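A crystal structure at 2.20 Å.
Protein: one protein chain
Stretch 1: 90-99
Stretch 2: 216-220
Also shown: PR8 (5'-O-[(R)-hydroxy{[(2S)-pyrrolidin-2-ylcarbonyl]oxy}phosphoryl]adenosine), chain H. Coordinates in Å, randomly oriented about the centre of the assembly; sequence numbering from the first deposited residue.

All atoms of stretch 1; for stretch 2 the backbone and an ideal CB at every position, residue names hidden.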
ATOM      1  N   LYS B  90     -24.439 -15.536  -5.792  1.00 47.45           N
ATOM      2  CA  LYS B  90     -25.286 -15.007  -6.874  1.00 47.45           C
ATOM      3  C   LYS B  90     -24.967 -15.618  -8.253  1.00 47.30           C
ATOM      4  O   LYS B  90     -25.877 -16.069  -8.947  1.00 46.05           O
ATOM      5  CB  LYS B  90     -25.182 -13.477  -6.953  1.00 47.68           C
ATOM      6  CG  LYS B  90     -26.172 -12.702  -6.079  1.00 47.94           C
ATOM      7  CD  LYS B  90     -27.368 -12.179  -6.878  1.00 51.51           C
ATOM      8  CE  LYS B  90     -27.969 -10.913  -6.255  1.00 54.08           C
ATOM      9  NZ  LYS B  90     -28.550 -11.139  -4.890  1.00 53.30           N
ATOM     10  N   GLU B  91     -23.688 -15.633  -8.643  1.00 46.54           N
ATOM     11  CA  GLU B  91     -23.286 -16.107  -9.981  1.00 46.25           C
ATOM     12  C   GLU B  91     -22.853 -17.567  -9.914  1.00 44.30           C
ATOM     13  O   GLU B  91     -21.865 -17.896  -9.259  1.00 44.98           O
ATOM     14  CB  GLU B  91     -22.149 -15.246 -10.553  1.00 47.04           C
ATOM     15  CG  GLU B  91     -22.190 -15.033 -12.082  1.00 49.89           C
ATOM     16  CD  GLU B  91     -21.959 -16.297 -12.913  1.00 51.93           C
ATOM     17  OE1 GLU B  91     -21.172 -17.182 -12.504  1.00 51.10           O
ATOM     18  OE2 GLU B  91     -22.566 -16.391 -14.000  1.00 51.79           O
ATOM     19  N   SER B  92     -23.578 -18.425 -10.627  1.00 44.15           N
ATOM     20  CA  SER B  92     -23.424 -19.881 -10.517  1.00 43.89           C
ATOM     21  C   SER B  92     -22.038 -20.394 -10.915  1.00 43.12           C
ATOM     22  O   SER B  92     -21.359 -21.041 -10.121  1.00 42.03           O
ATOM     23  CB  SER B  92     -24.485 -20.587 -11.365  1.00 44.41           C
ATOM     24  OG  SER B  92     -24.357 -21.997 -11.270  1.00 47.45           O
ATOM     25  N   ASP B  93     -21.630 -20.122 -12.148  1.00 42.87           N
ATOM     26  CA  ASP B  93     -20.349 -20.625 -12.642  1.00 44.40           C
ATOM     27  C   ASP B  93     -19.157 -20.063 -11.857  1.00 42.85           C
ATOM     28  O   ASP B  93     -18.166 -20.760 -11.659  1.00 43.09           O
ATOM     29  CB  ASP B  93     -20.207 -20.357 -14.148  1.00 46.22           C
ATOM     30  CG  ASP B  93     -21.129 -21.244 -14.994  1.00 48.97           C
ATOM     31  OD1 ASP B  93     -21.684 -22.235 -14.461  1.00 49.92           O
ATOM     32  OD2 ASP B  93     -21.299 -20.949 -16.197  1.00 51.57           O
ATOM     33  N   HIS B  94     -19.267 -18.824 -11.391  1.00 41.58           N
ATOM     34  CA  HIS B  94     -18.220 -18.210 -10.573  1.00 40.36           C
ATOM     35  C   HIS B  94     -18.088 -18.899  -9.207  1.00 40.69           C
ATOM     36  O   HIS B  94     -16.975 -19.203  -8.769  1.00 39.47           O
ATOM     37  CB  HIS B  94     -18.499 -16.717 -10.394  1.00 39.91           C
ATOM     38  CG  HIS B  94     -17.398 -15.966  -9.712  1.00 38.51           C
ATOM     39  ND1 HIS B  94     -16.192 -15.692 -10.322  1.00 34.19           N
ATOM     40  CD2 HIS B  94     -17.327 -15.419  -8.474  1.00 37.87           C
ATOM     41  CE1 HIS B  94     -15.426 -15.008  -9.489  1.00 35.94           C
ATOM     42  NE2 HIS B  94     -16.090 -14.829  -8.361  1.00 35.37           N
ATOM     43  N   ILE B  95     -19.217 -19.157  -8.542  1.00 41.11           N
ATOM     44  CA  ILE B  95     -19.187 -19.774  -7.208  1.00 41.28           C
ATOM     45  C   ILE B  95     -18.750 -21.245  -7.235  1.00 41.21           C
ATOM     46  O   ILE B  95     -18.005 -21.675  -6.356  1.00 40.32           O
ATOM     47  CB  ILE B  95     -20.539 -19.628  -6.443  1.00 42.32           C
ATOM     48  CG1 ILE B  95     -20.411 -20.161  -5.009  1.00 42.36           C
ATOM     49  CG2 ILE B  95     -21.675 -20.349  -7.168  1.00 39.10           C
ATOM     50  CD1 ILE B  95     -19.204 -19.634  -4.257  1.00 42.91           C
ATOM     51  N   LYS B  96     -19.191 -22.013  -8.230  1.00 42.23           N
ATOM     52  CA  LYS B  96     -18.728 -23.404  -8.368  1.00 43.71           C
ATOM     53  C   LYS B  96     -17.213 -23.475  -8.563  1.00 42.83           C
ATOM     54  O   LYS B  96     -16.565 -24.431  -8.119  1.00 41.71           O
ATOM     55  CB  LYS B  96     -19.420 -24.122  -9.532  1.00 45.38           C
ATOM     56  CG  LYS B  96     -20.928 -24.303  -9.389  1.00 50.60           C
ATOM     57  CD  LYS B  96     -21.349 -24.922  -8.055  1.00 52.88           C
ATOM     58  CE  LYS B  96     -22.865 -25.037  -7.957  1.00 55.00           C
ATOM     59  NZ  LYS B  96     -23.555 -23.733  -8.218  1.00 54.17           N
ATOM     60  N   GLY B  97     -16.659 -22.463  -9.232  1.00 41.16           N
ATOM     61  CA  GLY B  97     -15.220 -22.372  -9.438  1.00 39.82           C
ATOM     62  C   GLY B  97     -14.442 -22.104  -8.161  1.00 38.51           C
ATOM     63  O   GLY B  97     -13.286 -22.505  -8.045  1.00 37.55           O
ATOM     64  N   PHE B  98     -15.076 -21.448  -7.192  1.00 36.93           N
ATOM     65  CA  PHE B  98     -14.366 -20.956  -6.006  1.00 37.42           C
ATOM     66  C   PHE B  98     -14.849 -21.478  -4.643  1.00 37.63           C
ATOM     67  O   PHE B  98     -14.125 -21.345  -3.657  1.00 35.21           O
ATOM     68  CB  PHE B  98     -14.383 -19.419  -6.009  1.00 36.86           C
ATOM     69  CG  PHE B  98     -13.458 -18.808  -7.035  1.00 36.32           C
ATOM     70  CD1 PHE B  98     -12.086 -18.924  -6.896  1.00 35.47           C
ATOM     71  CD2 PHE B  98     -13.961 -18.123  -8.135  1.00 35.23           C
ATOM     72  CE1 PHE B  98     -11.229 -18.372  -7.836  1.00 36.09           C
ATOM     73  CE2 PHE B  98     -13.108 -17.565  -9.081  1.00 34.93           C
ATOM     74  CZ  PHE B  98     -11.742 -17.694  -8.932  1.00 34.48           C
ATOM     75  N   GLU B  99     -16.035 -22.081  -4.576  1.00 38.28           N
ATOM     76  CA  GLU B  99     -16.649 -22.403  -3.279  1.00 40.48           C
ATOM     77  C   GLU B  99     -15.785 -23.282  -2.369  1.00 41.38           C
ATOM     78  O   GLU B  99     -15.885 -23.192  -1.146  1.00 44.76           O
ATOM     79  CB  GLU B  99     -18.040 -23.033  -3.452  1.00 40.92           C
ATOM     80  CG  GLU B  99     -18.074 -24.427  -4.064  1.00 44.18           C
ATOM     81  CD  GLU B  99     -19.479 -25.038  -4.027  1.00 50.21           C
ATOM     82  OE1 GLU B  99     -20.056 -25.170  -2.917  1.00 48.67           O
ATOM     83  OE2 GLU B  99     -20.005 -25.381  -5.108  1.00 52.17           O
ATOM     84  N   UNK B 216     -11.297 -21.360 -18.799  1.00 30.52           N
ATOM     85  CA  UNK B 216     -11.508 -19.934 -18.562  1.00 31.53           C
ATOM     86  C   UNK B 216     -11.677 -19.625 -17.074  1.00 32.15           C
ATOM     87  O   UNK B 216     -12.109 -20.481 -16.296  1.00 28.58           O
ATOM     88  CB  UNK B 216     -12.735 -19.449 -19.337  1.00 31.53           C
ATOM     89  N   UNK B 217     -11.382 -18.381 -16.704  1.00 30.69           N
ATOM     90  CA  UNK B 217     -11.741 -17.863 -15.384  1.00 32.66           C
ATOM     91  C   UNK B 217     -13.241 -18.102 -15.160  1.00 33.01           C
ATOM     92  O   UNK B 217     -14.045 -17.857 -16.065  1.00 26.10           O
ATOM     93  CB  UNK B 217     -11.396 -16.377 -15.262  1.00 32.66           C
ATOM     94  N   UNK B 218     -13.614 -18.626 -13.975  1.00 35.59           N
ATOM     95  CA  UNK B 218     -15.014 -18.968 -13.725  1.00 36.90           C
ATOM     96  C   UNK B 218     -15.932 -17.754 -13.823  1.00 38.63           C
ATOM     97  O   UNK B 218     -15.845 -16.844 -12.993  1.00 40.62           O
ATOM     98  CB  UNK B 218     -15.157 -19.611 -12.344  1.00 36.90           C
ATOM     99  N   UNK B 219     -16.791 -17.749 -14.839  1.00 38.25           N
ATOM    100  CA  UNK B 219     -17.674 -16.620 -15.108  1.00 39.46           C
ATOM    101  C   UNK B 219     -17.274 -15.801 -16.325  1.00 39.16           C
ATOM    102  O   UNK B 219     -18.115 -15.118 -16.909  1.00 41.11           O
ATOM    103  CB  UNK B 219     -17.721 -15.706 -13.882  1.00 39.46           C
ATOM    104  N   UNK B 220     -15.999 -15.866 -16.712  1.00 37.08           N
ATOM    105  CA  UNK B 220     -15.501 -15.111 -17.862  1.00 35.61           C
ATOM    106  C   UNK B 220     -16.096 -15.596 -19.181  1.00 34.97           C
ATOM    107  O   UNK B 220     -16.429 -16.768 -19.320  1.00 34.99           O
ATOM    108  CB  UNK B 220     -13.975 -15.202 -17.924  1.00 35.61           C
TER
HETATM  109  C   PR8 H 601      -8.545 -13.356 -11.440  1.00 41.68           C
HETATM  110  N   PR8 H 601     -10.171 -11.839 -10.495  1.00 37.95           N
HETATM  111  O   PR8 H 601      -8.548 -13.862 -10.316  1.00 39.80           O
HETATM  112  P   PR8 H 601      -6.783 -14.969 -12.129  0.70 54.76           P
HETATM  113  N1  PR8 H 601      -0.708 -18.032  -5.194  0.70 38.84           N
HETATM  114  C2  PR8 H 601      -0.131 -16.970  -5.745  0.70 36.35           C
HETATM  115  N3  PR8 H 601      -0.663 -16.337  -6.794  0.70 36.19           N
HETATM  116  C4  PR8 H 601      -1.806 -16.748  -7.340  0.70 40.17           C
HETATM  117  C5  PR8 H 601      -2.434 -17.864  -6.796  0.70 44.07           C
HETATM  118  C6  PR8 H 601      -1.864 -18.505  -5.699  0.70 44.75           C
HETATM  119  N6  PR8 H 601      -2.458 -19.570  -5.160  0.70 47.85           N
HETATM  120  N7  PR8 H 601      -3.540 -18.080  -7.498  0.70 45.67           N
HETATM  121  C8  PR8 H 601      -3.611 -17.145  -8.448  0.70 49.61           C
HETATM  122  N9  PR8 H 601      -2.550 -16.330  -8.365  0.70 48.94           N
HETATM  123  CA  PR8 H 601      -9.418 -12.135 -11.726  1.00 37.84           C
HETATM  124  CB  PR8 H 601      -8.519 -10.939 -11.995  1.00 35.99           C
HETATM  125  CD  PR8 H 601     -10.003 -10.418 -10.211  1.00 37.80           C
HETATM  126  CG  PR8 H 601      -8.575 -10.128 -10.693  1.00 35.60           C
HETATM  127  C1' PR8 H 601      -2.293 -15.167  -9.273  0.70 52.31           C
HETATM  128  O10 PR8 H 601      -7.833 -13.803 -12.510  1.00 43.66           O
HETATM  129  O1P PR8 H 601      -7.433 -16.271 -11.832  0.70 56.60           O
HETATM  130  C2' PR8 H 601      -1.966 -15.606 -10.721  0.70 54.66           C
HETATM  131  O2' PR8 H 601      -0.917 -14.785 -11.257  0.70 47.98           O
HETATM  132  O2P PR8 H 601      -5.823 -15.097 -13.410  0.70 58.29           O
HETATM  133  C3' PR8 H 601      -3.234 -15.266 -11.469  0.70 55.14           C
HETATM  134  O3' PR8 H 601      -2.954 -15.062 -12.856  0.70 53.41           O
HETATM  135  C4' PR8 H 601      -3.517 -13.940 -10.787  0.70 55.14           C
HETATM  136  O4' PR8 H 601      -3.487 -14.330  -9.395  0.70 53.59           O
HETATM  137  C5' PR8 H 601      -4.873 -13.434 -11.229  0.70 54.00           C
HETATM  138  O5' PR8 H 601      -5.871 -14.392 -10.936  0.70 54.92           O

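Position 216 has an ideal CB with nothing of stretch 1 within 5.5 Å. Its phi/psi of -61/156 is extended and common to most residues. Stretch 1 therefore sets no demand here, and almost any side chain would suit. The deposited residue is Arg216. Its side chain bonds within its own stretch, where Arg216 NH1 makes a weak hydrogen bond to O of position 220 at 3.2 Å.

Position 217 also has no atom of stretch 1 near its ideal CB, and its CA-to-CB bond points sideways. A longer side chain could come to the rings of His94 and Phe98, with the PR8 ligand also in reach. A large apolar or aromatic residue suits such surroundings, and Leu, Met, Phe or Tyr would all be plausible. The deposited residue is Phe217. Its CE1 lies 3.6 Å from Phe98 CZ, and its CZ lies 3.7 Å from His94 CE1. Both ring pairs are oblique, with planes at 55°. The ligand packs over one face of the Phe217 ring, and Phe217 CE1 is 3.3 Å from PR8 O.

Position 218 points its CB toward the helix. The ideal CB is 3.3 Å from Asp93 O, which is tight, and 4.0 Å from Gly97 CA. A compact side chain is favoured: Ala, Pro or perhaps Ser. The phi of -61° allows proline. Its carbonyl faces His94 ND1, a bond open to any residue type. The deposited residue is Pro218. Its CG packs 3.9 Å from Phe98 CE2 and 3.9 Å from Gly97 CA. The lack of a side chain at Gly97 makes room for the ring, since an ideal CB there would come 2.5 Å from Pro218 CG. His94 ND1 donates to Pro218 O at 2.9 Å and 164°, a nearly straight hydrogen bond that ties the helix to the turn.

Position 219 has phi/psi of 107/-23. A CB would be jammed against the preceding carbonyl O, which by itself calls for glycine. That CB would also point toward stretch 1, 3.7 Å from His94 CB. The deposited residue is Gly219. It lets the chain make a type II turn from Phe217 to position 220 while lying close to the helix start, its CA 4.4 Å from Glu91 OE1.

Position 220 is out of reach of stretch 1, and its phi/psi of -67/150 is permissive. Many residues would fit. The deposited residue is Ala220, whose N closes the turn on Phe217 O at 2.9 Å.

Stretch 2, residues 216-220: RFPGA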
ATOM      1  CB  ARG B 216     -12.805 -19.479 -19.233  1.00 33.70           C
ATOM      2  CG  ARG B 216     -12.745 -19.285 -20.716  1.00 39.01           C
ATOM      3  CD  ARG B 216     -14.142 -19.024 -21.245  1.00 44.45           C
ATOM      4  NE  ARG B 216     -14.952 -20.242 -21.252  1.00 51.65           N
ATOM      5  CZ  ARG B 216     -16.282 -20.283 -21.287  1.00 53.91           C
ATOM      6  NH1 ARG B 216     -17.007 -19.170 -21.304  1.00 54.53           N
ATOM      7  NH2 ARG B 216     -16.896 -21.457 -21.294  1.00 56.04           N
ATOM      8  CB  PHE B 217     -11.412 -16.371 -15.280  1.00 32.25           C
ATOM      9  CG  PHE B 217     -11.709 -15.763 -13.930  1.00 30.94           C
ATOM     10  CD1 PHE B 217     -10.862 -15.983 -12.853  1.00 30.10           C
ATOM     11  CD2 PHE B 217     -12.825 -14.961 -13.742  1.00 31.95           C
ATOM     12  CE1 PHE B 217     -11.128 -15.430 -11.616  1.00 27.45           C
ATOM     13  CE2 PHE B 217     -13.099 -14.395 -12.493  1.00 31.15           C
ATOM     14  CZ  PHE B 217     -12.250 -14.629 -11.436  1.00 30.02           C
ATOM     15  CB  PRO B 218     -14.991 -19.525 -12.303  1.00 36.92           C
ATOM     16  CG  PRO B 218     -13.590 -20.027 -12.119  1.00 38.09           C
ATOM     17  CD  PRO B 218     -12.743 -19.047 -12.862  1.00 35.89           C
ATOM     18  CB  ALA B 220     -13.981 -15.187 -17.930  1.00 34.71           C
TER
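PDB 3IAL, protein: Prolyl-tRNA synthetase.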